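Local coordinates for galacto-N-biose/lacto-N-biose I transporter substrate-binding protein (Bifidobacterium longum, PDB 2Z8F) that binds galacto-N-biose and lacto-N-biose I, probably for delivery to an ABC transporter, and also holds the longer milk sugar lacto-N-tetraose, at residues 179-184 with 246-251; 132-137 with 275-280; 198-203 with 401-406. One frame throughout, in Å; residues are numbered along the deposited sequence.

Interaction 1 (179-184 with 246-251). With GAL (beta-D-galactopyranose), chain C; NAG (2-acetamido-2-deoxy-beta-D-glucopyranose), chain B.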
loop_
_atom_site.group_PDB
_atom_site.type_symbol
_atom_site.label_atom_id
_atom_site.label_comp_id
_atom_site.label_asym_id
_atom_site.label_seq_id
_atom_site.Cartn_x
_atom_site.Cartn_y
_atom_site.Cartn_z
ATOM N N GLY A 179 4.605 7.432 -6.469
ATOM C CA GLY A 179 5.449 6.215 -6.460
ATOM C C GLY A 179 4.751 4.926 -6.019
ATOM O O GLY A 179 5.265 3.824 -6.279
ATOM N N ASN A 180 3.622 5.067 -5.304
ATOM C CA ASN A 180 2.880 3.922 -4.735
ATOM C C ASN A 180 1.547 3.712 -5.449
ATOM O O ASN A 180 1.234 2.596 -5.892
ATOM C CB ASN A 180 2.647 4.117 -3.212
ATOM C CG ASN A 180 3.910 4.502 -2.486
ATOM O OD1 ASN A 180 4.957 3.883 -2.676
ATOM N ND2 ASN A 180 3.823 5.537 -1.634
ATOM N N MET A 181 0.747 4.785 -5.542
ATOM C CA MET A 181 -0.568 4.717 -6.179
ATOM C C MET A 181 -0.447 4.673 -7.687
ATOM O O MET A 181 -1.065 3.817 -8.346
ATOM C CB MET A 181 -1.457 5.890 -5.746
ATOM C CG MET A 181 -2.782 5.992 -6.497
ATOM S SD MET A 181 -3.808 7.348 -5.864
ATOM C CE MET A 181 -4.312 6.684 -4.259
ATOM N N ILE A 182 0.313 5.611 -8.257
ATOM C CA ILE A 182 0.385 5.675 -9.737
ATOM C C ILE A 182 1.150 4.493 -10.325
ATOM O O ILE A 182 0.768 3.961 -11.388
ATOM C CB ILE A 182 0.829 7.086 -10.240
ATOM C CG1 ILE A 182 -0.372 8.026 -10.138
ATOM C CG2 ILE A 182 1.226 7.025 -11.717
ATOM C CD1 ILE A 182 -0.017 9.534 -10.405
ATOM N N SER A 183 2.217 4.066 -9.653
ATOM C CA SER A 183 2.907 2.830 -10.041
ATOM C C SER A 183 1.928 1.645 -10.006
ATOM O O SER A 183 1.890 0.817 -10.933
ATOM C CB SER A 183 4.110 2.540 -9.134
ATOM O OG SER A 183 3.706 2.291 -7.799
ATOM N N GLY A 184 1.090 1.592 -8.976
ATOM C CA GLY A 184 0.144 0.475 -8.853
ATOM C C GLY A 184 -0.905 0.503 -9.962
ATOM O O GLY A 184 -1.266 -0.549 -10.514
ATOM N N GLY A 246 -14.954 11.857 -4.818
ATOM C CA GLY A 246 -14.541 10.573 -5.384
ATOM C C GLY A 246 -13.042 10.534 -5.504
ATOM O O GLY A 246 -12.400 11.553 -5.805
ATOM N N THR A 247 -12.455 9.355 -5.303
ATOM C CA THR A 247 -10.998 9.201 -5.491
ATOM C C THR A 247 -10.598 7.725 -5.521
ATOM O O THR A 247 -11.254 6.871 -4.916
ATOM C CB THR A 247 -10.153 9.937 -4.386
ATOM O OG1 THR A 247 -8.749 9.828 -4.685
ATOM C CG2 THR A 247 -10.415 9.362 -3.019
ATOM N N VAL A 248 -9.526 7.439 -6.250
ATOM C CA VAL A 248 -8.815 6.191 -6.069
ATOM C C VAL A 248 -8.258 6.173 -4.644
ATOM O O VAL A 248 -7.869 7.213 -4.097
ATOM C CB VAL A 248 -7.655 6.058 -7.068
ATOM C CG1 VAL A 248 -6.773 4.849 -6.766
ATOM C CG2 VAL A 248 -8.193 6.029 -8.510
ATOM N N ALA A 249 -8.265 4.996 -4.044
ATOM C CA ALA A 249 -7.682 4.808 -2.726
ATOM C C ALA A 249 -7.157 3.397 -2.593
ATOM O O ALA A 249 -7.756 2.481 -3.156
ATOM C CB ALA A 249 -8.761 5.071 -1.654
ATOM N N ALA A 250 -6.057 3.221 -1.861
ATOM C CA ALA A 250 -5.641 1.873 -1.427
ATOM C C ALA A 250 -6.667 1.356 -0.414
ATOM O O ALA A 250 -7.196 2.130 0.367
ATOM C CB ALA A 250 -4.227 1.894 -0.825
ATOM N N ALA A 251 -6.979 0.063 -0.442
ATOM C CA ALA A 251 -8.017 -0.476 0.458
ATOM C C ALA A 251 -7.739 -0.167 1.956
ATOM O O ALA A 251 -8.694 0.094 2.724
ATOM C CB ALA A 251 -8.233 -2.003 0.228
HETATM C C1 GAL C . 6.076 8.703 0.657
HETATM C C2 GAL C . 5.599 7.386 1.291
HETATM C C3 GAL C . 4.156 7.428 1.774
HETATM C C4 GAL C . 3.894 8.687 2.608
HETATM C C5 GAL C . 4.376 9.921 1.841
HETATM C C6 GAL C . 4.245 11.206 2.657
HETATM O O2 GAL C . 5.761 6.376 0.327
HETATM O O3 GAL C . 4.010 6.194 2.480
HETATM O O4 GAL C . 4.672 8.552 3.770
HETATM O O5 GAL C . 5.734 9.776 1.504
HETATM O O6 GAL C . 4.732 12.277 1.840
HETATM C C1 NAG B . 2.686 5.854 2.913
HETATM C C2 NAG B . 2.680 4.343 3.149
HETATM C C3 NAG B . 1.439 3.820 3.887
HETATM C C4 NAG B . 1.145 4.718 5.123
HETATM C C5 NAG B . 1.084 6.171 4.639
HETATM C C6 NAG B . 0.644 7.126 5.753
HETATM C C7 NAG B . 3.791 2.809 1.656
HETATM C C8 NAG B . 3.811 2.180 0.289
HETATM N N2 NAG B . 2.815 3.681 1.838
HETATM O O3 NAG B . 1.820 2.484 4.189
HETATM O O4 NAG B . -0.107 4.363 5.654
HETATM O O5 NAG B . 2.364 6.509 4.132
HETATM O O6 NAG B . 1.639 7.138 6.746
HETATM O O7 NAG B . 4.627 2.464 2.492
#

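Interaction 2 (132-137 with 275-280)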
loop_
_atom_site.group_PDB
_atom_site.type_symbol
_atom_site.label_atom_id
_atom_site.label_comp_id
_atom_site.label_asym_id
_atom_site.label_seq_id
_atom_site.Cartn_x
_atom_site.Cartn_y
_atom_site.Cartn_z
ATOM N N LEU A 132 -5.923 -1.422 -5.074
ATOM C CA LEU A 132 -6.555 -0.134 -5.316
ATOM C C LEU A 132 -8.036 -0.253 -5.658
ATOM O O LEU A 132 -8.469 -1.122 -6.444
ATOM C CB LEU A 132 -5.785 0.643 -6.402
ATOM C CG LEU A 132 -4.377 1.051 -5.999
ATOM C CD1 LEU A 132 -3.426 1.242 -7.205
ATOM C CD2 LEU A 132 -4.451 2.391 -5.230
ATOM N N VAL A 133 -8.830 0.633 -5.066
ATOM C CA VAL A 133 -10.279 0.685 -5.273
ATOM C C VAL A 133 -10.723 2.148 -5.459
ATOM O O VAL A 133 -9.871 3.051 -5.518
ATOM C CB VAL A 133 -11.046 -0.005 -4.087
ATOM C CG1 VAL A 133 -10.694 -1.447 -3.994
ATOM C CG2 VAL A 133 -10.695 0.686 -2.725
ATOM N N TYR A 134 -12.030 2.371 -5.564
ATOM C CA TYR A 134 -12.566 3.706 -5.797
ATOM C C TYR A 134 -13.571 4.064 -4.703
ATOM O O TYR A 134 -14.544 3.340 -4.506
ATOM C CB TYR A 134 -13.236 3.771 -7.167
ATOM C CG TYR A 134 -13.703 5.159 -7.549
ATOM C CD1 TYR A 134 -12.795 6.204 -7.735
ATOM C CD2 TYR A 134 -15.053 5.426 -7.758
ATOM C CE1 TYR A 134 -13.233 7.499 -8.097
ATOM C CE2 TYR A 134 -15.500 6.712 -8.141
ATOM C CZ TYR A 134 -14.587 7.740 -8.303
ATOM O OH TYR A 134 -15.035 9.000 -8.672
ATOM N N PHE A 135 -13.286 5.116 -3.937
ATOM C CA PHE A 135 -14.223 5.606 -2.927
ATOM C C PHE A 135 -15.009 6.752 -3.562
ATOM O O PHE A 135 -14.421 7.646 -4.213
ATOM C CB PHE A 135 -13.495 6.225 -1.709
ATOM C CG PHE A 135 -12.694 5.256 -0.840
ATOM C CD1 PHE A 135 -12.746 3.871 -1.017
ATOM C CD2 PHE A 135 -11.924 5.762 0.223
ATOM C CE1 PHE A 135 -12.001 3.019 -0.204
ATOM C CE2 PHE A 135 -11.200 4.928 1.055
ATOM C CZ PHE A 135 -11.231 3.523 0.835
ATOM N N TYR A 136 -16.315 6.789 -3.336
ATOM C CA TYR A 136 -17.119 7.904 -3.874
ATOM C C TYR A 136 -18.351 8.169 -3.026
ATOM O O TYR A 136 -18.872 7.249 -2.370
ATOM C CB TYR A 136 -17.519 7.681 -5.354
ATOM C CG TYR A 136 -18.534 6.580 -5.510
ATOM C CD1 TYR A 136 -19.888 6.866 -5.750
ATOM C CD2 TYR A 136 -18.151 5.251 -5.375
ATOM C CE1 TYR A 136 -20.825 5.841 -5.863
ATOM C CE2 TYR A 136 -19.082 4.232 -5.482
ATOM C CZ TYR A 136 -20.405 4.530 -5.721
ATOM O OH TYR A 136 -21.284 3.471 -5.805
ATOM N N ASN A 137 -18.799 9.423 -3.040
ATOM C CA ASN A 137 -20.039 9.794 -2.351
ATOM C C ASN A 137 -21.221 9.640 -3.296
ATOM O O ASN A 137 -21.438 10.460 -4.185
ATOM C CB ASN A 137 -19.969 11.203 -1.764
ATOM C CG ASN A 137 -21.201 11.532 -0.947
ATOM O OD1 ASN A 137 -22.303 11.222 -1.359
ATOM N ND2 ASN A 137 -21.015 12.144 0.217
ATOM N N GLY A 275 -12.697 1.463 -12.338
ATOM C CA GLY A 275 -13.177 1.370 -13.706
ATOM C C GLY A 275 -11.991 1.105 -14.609
ATOM O O GLY A 275 -10.839 1.015 -14.152
ATOM N N ASP A 276 -12.277 0.999 -15.902
ATOM C CA ASP A 276 -11.234 0.751 -16.881
ATOM C C ASP A 276 -10.623 2.084 -17.320
ATOM O O ASP A 276 -10.714 2.485 -18.495
ATOM C CB ASP A 276 -11.813 -0.043 -18.052
ATOM C CG ASP A 276 -10.751 -0.515 -19.005
ATOM O OD1 ASP A 276 -9.581 -0.558 -18.608
ATOM O OD2 ASP A 276 -11.091 -0.832 -20.166
ATOM N N TRP A 277 -10.021 2.786 -16.360
ATOM C CA TRP A 277 -9.553 4.155 -16.610
ATOM C C TRP A 277 -8.066 4.287 -16.908
ATOM O O TRP A 277 -7.619 5.366 -17.349
ATOM C CB TRP A 277 -9.902 5.090 -15.425
ATOM C CG TRP A 277 -11.319 4.973 -14.983
ATOM C CD1 TRP A 277 -12.424 4.819 -15.774
ATOM C CD2 TRP A 277 -11.794 5.014 -13.632
ATOM N NE1 TRP A 277 -13.556 4.718 -14.995
ATOM C CE2 TRP A 277 -13.195 4.853 -13.675
ATOM C CE3 TRP A 277 -11.160 5.142 -12.382
ATOM C CZ2 TRP A 277 -13.988 4.823 -12.517
ATOM C CZ3 TRP A 277 -11.961 5.105 -11.221
ATOM C CH2 TRP A 277 -13.351 4.943 -11.305
ATOM N N PHE A 278 -7.318 3.205 -16.665
ATOM C CA PHE A 278 -5.862 3.232 -16.615
ATOM C C PHE A 278 -5.210 2.253 -17.572
ATOM O O PHE A 278 -4.043 1.910 -17.403
ATOM C CB PHE A 278 -5.376 2.937 -15.170
ATOM C CG PHE A 278 -6.091 3.745 -14.118
ATOM C CD1 PHE A 278 -5.753 5.084 -13.901
ATOM C CD2 PHE A 278 -7.099 3.168 -13.345
ATOM C CE1 PHE A 278 -6.419 5.844 -12.942
ATOM C CE2 PHE A 278 -7.792 3.916 -12.397
ATOM C CZ PHE A 278 -7.450 5.261 -12.191
ATOM N N GLY A 279 -5.969 1.807 -18.586
ATOM C CA GLY A 279 -5.473 0.696 -19.432
ATOM C C GLY A 279 -5.375 -0.616 -18.662
ATOM O O GLY A 279 -4.665 -1.546 -19.088
ATOM N N ASN A 280 -6.084 -0.684 -17.526
ATOM C CA ASN A 280 -5.965 -1.780 -16.560
ATOM C C ASN A 280 -6.797 -3.018 -16.916
ATOM O O ASN A 280 -6.618 -4.072 -16.303
ATOM C CB ASN A 280 -6.296 -1.297 -15.132
ATOM C CG ASN A 280 -7.578 -0.483 -15.056
ATOM O OD1 ASN A 280 -7.763 0.505 -15.784
ATOM N ND2 ASN A 280 -8.473 -0.884 -14.157
#

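Interaction 3 (198-203 with 401-406). With NA (sodium ion), chain G.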
loop_
_atom_site.group_PDB
_atom_site.type_symbol
_atom_site.label_atom_id
_atom_site.label_comp_id
_atom_site.label_asym_id
_atom_site.label_seq_id
_atom_site.Cartn_x
_atom_site.Cartn_y
_atom_site.Cartn_z
ATOM N N ASP A 198 21.006 -13.016 -16.381
ATOM C CA ASP A 198 22.169 -12.354 -15.819
ATOM C C ASP A 198 21.941 -10.849 -15.626
ATOM O O ASP A 198 22.837 -10.145 -15.157
ATOM C CB ASP A 198 23.436 -12.630 -16.664
ATOM C CG ASP A 198 23.329 -12.154 -18.124
ATOM O OD1 ASP A 198 24.388 -12.070 -18.800
ATOM O OD2 ASP A 198 22.219 -11.866 -18.632
ATOM N N SER A 199 20.746 -10.378 -15.980
ATOM C CA SER A 199 20.454 -8.944 -16.014
ATOM C C SER A 199 18.976 -8.636 -15.757
ATOM O O SER A 199 18.094 -9.446 -16.016
ATOM C CB SER A 199 20.866 -8.356 -17.373
ATOM O OG SER A 199 22.273 -8.436 -17.560
ATOM N N TRP A 200 18.720 -7.455 -15.200
ATOM C CA TRP A 200 17.378 -6.897 -15.205
ATOM C C TRP A 200 17.023 -6.251 -16.536
ATOM O O TRP A 200 17.882 -5.647 -17.207
ATOM C CB TRP A 200 17.307 -5.809 -14.138
ATOM C CG TRP A 200 17.271 -6.342 -12.758
ATOM C CD1 TRP A 200 18.338 -6.611 -11.953
ATOM C CD2 TRP A 200 16.095 -6.692 -12.010
ATOM N NE1 TRP A 200 17.897 -7.097 -10.737
ATOM C CE2 TRP A 200 16.529 -7.161 -10.750
ATOM C CE3 TRP A 200 14.723 -6.644 -12.282
ATOM C CZ2 TRP A 200 15.634 -7.600 -9.763
ATOM C CZ3 TRP A 200 13.828 -7.076 -11.302
ATOM C CH2 TRP A 200 14.291 -7.541 -10.054
ATOM N N VAL A 201 15.747 -6.345 -16.893
ATOM C CA VAL A 201 15.164 -5.578 -17.992
ATOM C C VAL A 201 14.078 -4.668 -17.418
ATOM O O VAL A 201 13.180 -5.132 -16.708
ATOM C CB VAL A 201 14.570 -6.487 -19.088
ATOM C CG1 VAL A 201 13.954 -5.655 -20.217
ATOM C CG2 VAL A 201 15.664 -7.381 -19.629
ATOM N N VAL A 202 14.187 -3.385 -17.746
ATOM C CA VAL A 202 13.330 -2.347 -17.177
ATOM C C VAL A 202 12.533 -1.729 -18.312
ATOM O O VAL A 202 13.119 -1.339 -19.344
ATOM C CB VAL A 202 14.185 -1.230 -16.529
ATOM C CG1 VAL A 202 13.292 -0.079 -15.992
ATOM C CG2 VAL A 202 15.069 -1.810 -15.456
ATOM N N ASN A 203 11.214 -1.643 -18.150
ATOM C CA ASN A 203 10.397 -0.794 -19.008
ATOM C C ASN A 203 9.218 -0.255 -18.217
ATOM O O ASN A 203 8.224 -0.961 -18.011
ATOM C CB ASN A 203 9.903 -1.539 -20.244
ATOM C CG ASN A 203 8.964 -0.687 -21.098
ATOM O OD1 ASN A 203 8.932 0.566 -20.999
ATOM N ND2 ASN A 203 8.200 -1.359 -21.962
ATOM N N ASP A 401 19.384 3.553 -13.399
ATOM C CA ASP A 401 20.497 4.128 -12.640
ATOM C C ASP A 401 20.631 3.478 -11.266
ATOM O O ASP A 401 21.725 3.190 -10.792
ATOM C CB ASP A 401 20.313 5.645 -12.470
ATOM C CG ASP A 401 20.425 6.414 -13.785
ATOM O OD1 ASP A 401 20.771 5.793 -14.804
ATOM O OD2 ASP A 401 20.127 7.631 -13.776
ATOM N N THR A 402 19.493 3.250 -10.625
ATOM C CA THR A 402 19.495 2.719 -9.267
ATOM C C THR A 402 20.017 1.271 -9.247
ATOM O O THR A 402 20.815 0.916 -8.402
ATOM C CB THR A 402 18.099 2.860 -8.626
ATOM O OG1 THR A 402 17.725 4.251 -8.585
ATOM C CG2 THR A 402 18.082 2.285 -7.197
ATOM N N LEU A 403 19.588 0.456 -10.211
ATOM C CA LEU A 403 20.074 -0.920 -10.327
ATOM C C LEU A 403 21.596 -0.928 -10.505
ATOM O O LEU A 403 22.301 -1.671 -9.825
ATOM C CB LEU A 403 19.399 -1.615 -11.520
ATOM C CG LEU A 403 17.936 -2.014 -11.278
ATOM C CD1 LEU A 403 17.256 -2.418 -12.583
ATOM C CD2 LEU A 403 17.861 -3.162 -10.258
ATOM N N LYS A 404 22.091 -0.089 -11.413
ATOM C CA LYS A 404 23.536 0.052 -11.638
ATOM C C LYS A 404 24.271 0.512 -10.386
ATOM O O LYS A 404 25.367 0.010 -10.083
ATOM C CB LYS A 404 23.810 1.031 -12.776
ATOM C CG LYS A 404 23.537 0.472 -14.151
ATOM C CD LYS A 404 23.705 1.597 -15.172
ATOM C CE LYS A 404 23.934 1.067 -16.568
ATOM N NZ LYS A 404 23.903 2.184 -17.565
ATOM N N ASN A 405 23.663 1.437 -9.641
ATOM C CA ASN A 405 24.258 1.917 -8.382
ATOM C C ASN A 405 24.370 0.817 -7.327
ATOM O O ASN A 405 25.201 0.896 -6.416
ATOM C CB ASN A 405 23.488 3.120 -7.825
ATOM C CG ASN A 405 23.704 4.396 -8.645
ATOM O OD1 ASN A 405 24.744 4.584 -9.284
ATOM N ND2 ASN A 405 22.716 5.276 -8.620
ATOM N N PHE A 406 23.516 -0.201 -7.443
ATOM C CA PHE A 406 23.549 -1.365 -6.558
ATOM C C PHE A 406 24.575 -2.389 -7.037
ATOM O O PHE A 406 24.844 -3.385 -6.351
ATOM C CB PHE A 406 22.175 -2.028 -6.502
ATOM C CG PHE A 406 21.410 -1.758 -5.245
ATOM C CD1 PHE A 406 22.030 -1.853 -3.991
ATOM C CD2 PHE A 406 20.062 -1.456 -5.302
ATOM C CE1 PHE A 406 21.300 -1.610 -2.812
ATOM C CE2 PHE A 406 19.323 -1.235 -4.144
ATOM C CZ PHE A 406 19.936 -1.305 -2.896
HETATM NA NA NA G . 21.783 -11.100 -20.675
HETATM O O HOH W 1 23.864 -11.844 -21.590
HETATM O O HOH W 2 22.763 -9.313 -20.134
HETATM O O HOH W 3 21.280 -10.385 -22.577
HETATM O O HOH W 4 21.059 -12.993 -21.299
HETATM O O HOH W 5 19.819 -10.509 -19.849
#

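Interaction 1 (179-184 with 246-251)
M181 meets V248 in a solute-binding protein of the PBP clan, where helix 178-187 gives neighbouring residues separate tasks and packs one of them on strand 246-250, an outer strand of a three-stranded antiparallel sheet. Where the helix widens into a pi-type turn, G179 O accepts a hydrogen bond from S183 OG at 2.7 Å. The hydroxyl stands above the carbonyl plane rather than on a lone pair. N180, next along, faces the sugar: its ND2 donates to O2 of a galactose unit at 2.9 Å, nearly straight at 161°. The same nitrogen also bonds E177 OE1, and this pair of bonds should fix the rotation of the amide. On the other branch N180 OD1 lies 3.6 Å from C8, the acetamido methyl of the GlcNAc unit. M181 leaves the helix toward the strand, CG anti to the backbone N (chi1 173°), and stays extended until the bend at its last torsion brings the methyl round. Its CE ends 3.6 Å from V248 O and 4.0 Å from V248 CG1, a methyl that SD also touches; the two side chains cross obliquely. I182 turns instead to T212 and Y216 of helix 207-221, which V248 meets as well. The carbonyl oxygen that the M181 methyl approaches has its own polar partner: V248 O accepts T247 OG1 at 2.8 Å.

Interaction 2 (132-137 with 275-280)
W277 presents the rim of its six-membered ring to the face of Y134, and the two buried rings form a T-shaped pair with planes at 78° and centroids 5.0 Å apart. The corner CH2 of the indole stands over the centre of the phenol ring, 3.7 Å above its plane, while W277 CZ3 comes 3.7 Å from Y134 CD1. The first torsion of Y134 (chi1 -174°) puts the ring opposite the backbone N and sends it off strand 132-137 toward the loop. Both polar ends are satisfied by backbone carbonyls beyond the pair: Y134 OH bonds to I170 O and W277 NE1 to P150 O, which should hinder either ring from sliding along the other. Within the loop, G275 N lies over one indole face toward the rim, and a side chain on G275 would run into NE1. F278 CZ sits at the indole edge, in plane, and the F278 ring in turn takes W277 CB over its centre. N280 holds the turn with both ends of its amide: ND2 donates to G275 O at 3.0 Å and also bonds K283 O, while OD1 accepts F278 N at 2.9 Å. F156 also meets W277, at an inclined angle, and the T-shaped pair is part of an aromatic cluster that joins the middle strand of an antiparallel sheet to the loop following its outer strand 269-273.

Interaction 3 (198-203 with 401-406)
L403 lays one methyl on the indole face of W200 in a CH-pi contact: CD2 stands 3.9 Å from the centroid of the five-membered ring and only 12° off its normal, nearest to W200 CD1 and NE1. The side chains cross at about a right angle. Apolar contacts use the other branch, for L403 CD1 lies 3.7 Å from W200 CB and also 3.7 Å from V202 CG2. With CG anti to its carbonyl carbon (chi1 -75°), the leucine directs its fork at the strand, and V202 slides past it in the opposite direction. The strand belongs to a beta hairpin, 193-196 with 199-202, whose alternation turns W200 and V202 toward helix 389-405 and V201 away from it. Backbone hydrogen bonds between W200 and both S409 and S411 bring the end of the chain alongside. Were W200 an alanine, the indole face would be gone, and L403 CD2 would probably be left without its CH-pi partner, with a gap likely beside Y193, V195 and P365. Polar and metal bonds gather at the hairpin turn. D198 OD2 binds a sodium ion at 2.2 Å, and five waters complete an octahedral shell, one of them directly across from the carboxylate oxygen. A water ligand donates to D198 OD1 at 2.8 Å; another pairs with S199 OG, also at 2.8 Å, and that hydroxyl further bonds S409 OG.

Interactions 1 and 2 are neighbours, their centres 9 Å apart, because strands 246-250 and 132-137 pair in one antiparallel sheet: T247 N meets F135 O and A249 O meets V133 N. Interaction 3 lies farther out, its centre about 25 Å from that of interaction 1 and 31 Å from that of interaction 2, and touches neither. Along the chain the first segments come in the order 132-137, 179-184, 198-203, followed by 246-251, 275-280 and 401-406. Interaction 1 thus falls within the span of interaction 2, whereas interaction 3 alternates with both. The sheet is thereby tied to the sugar-bearing helix and to a loop, while helix 389-405, the last of the chain, packs against a peripheral hairpin.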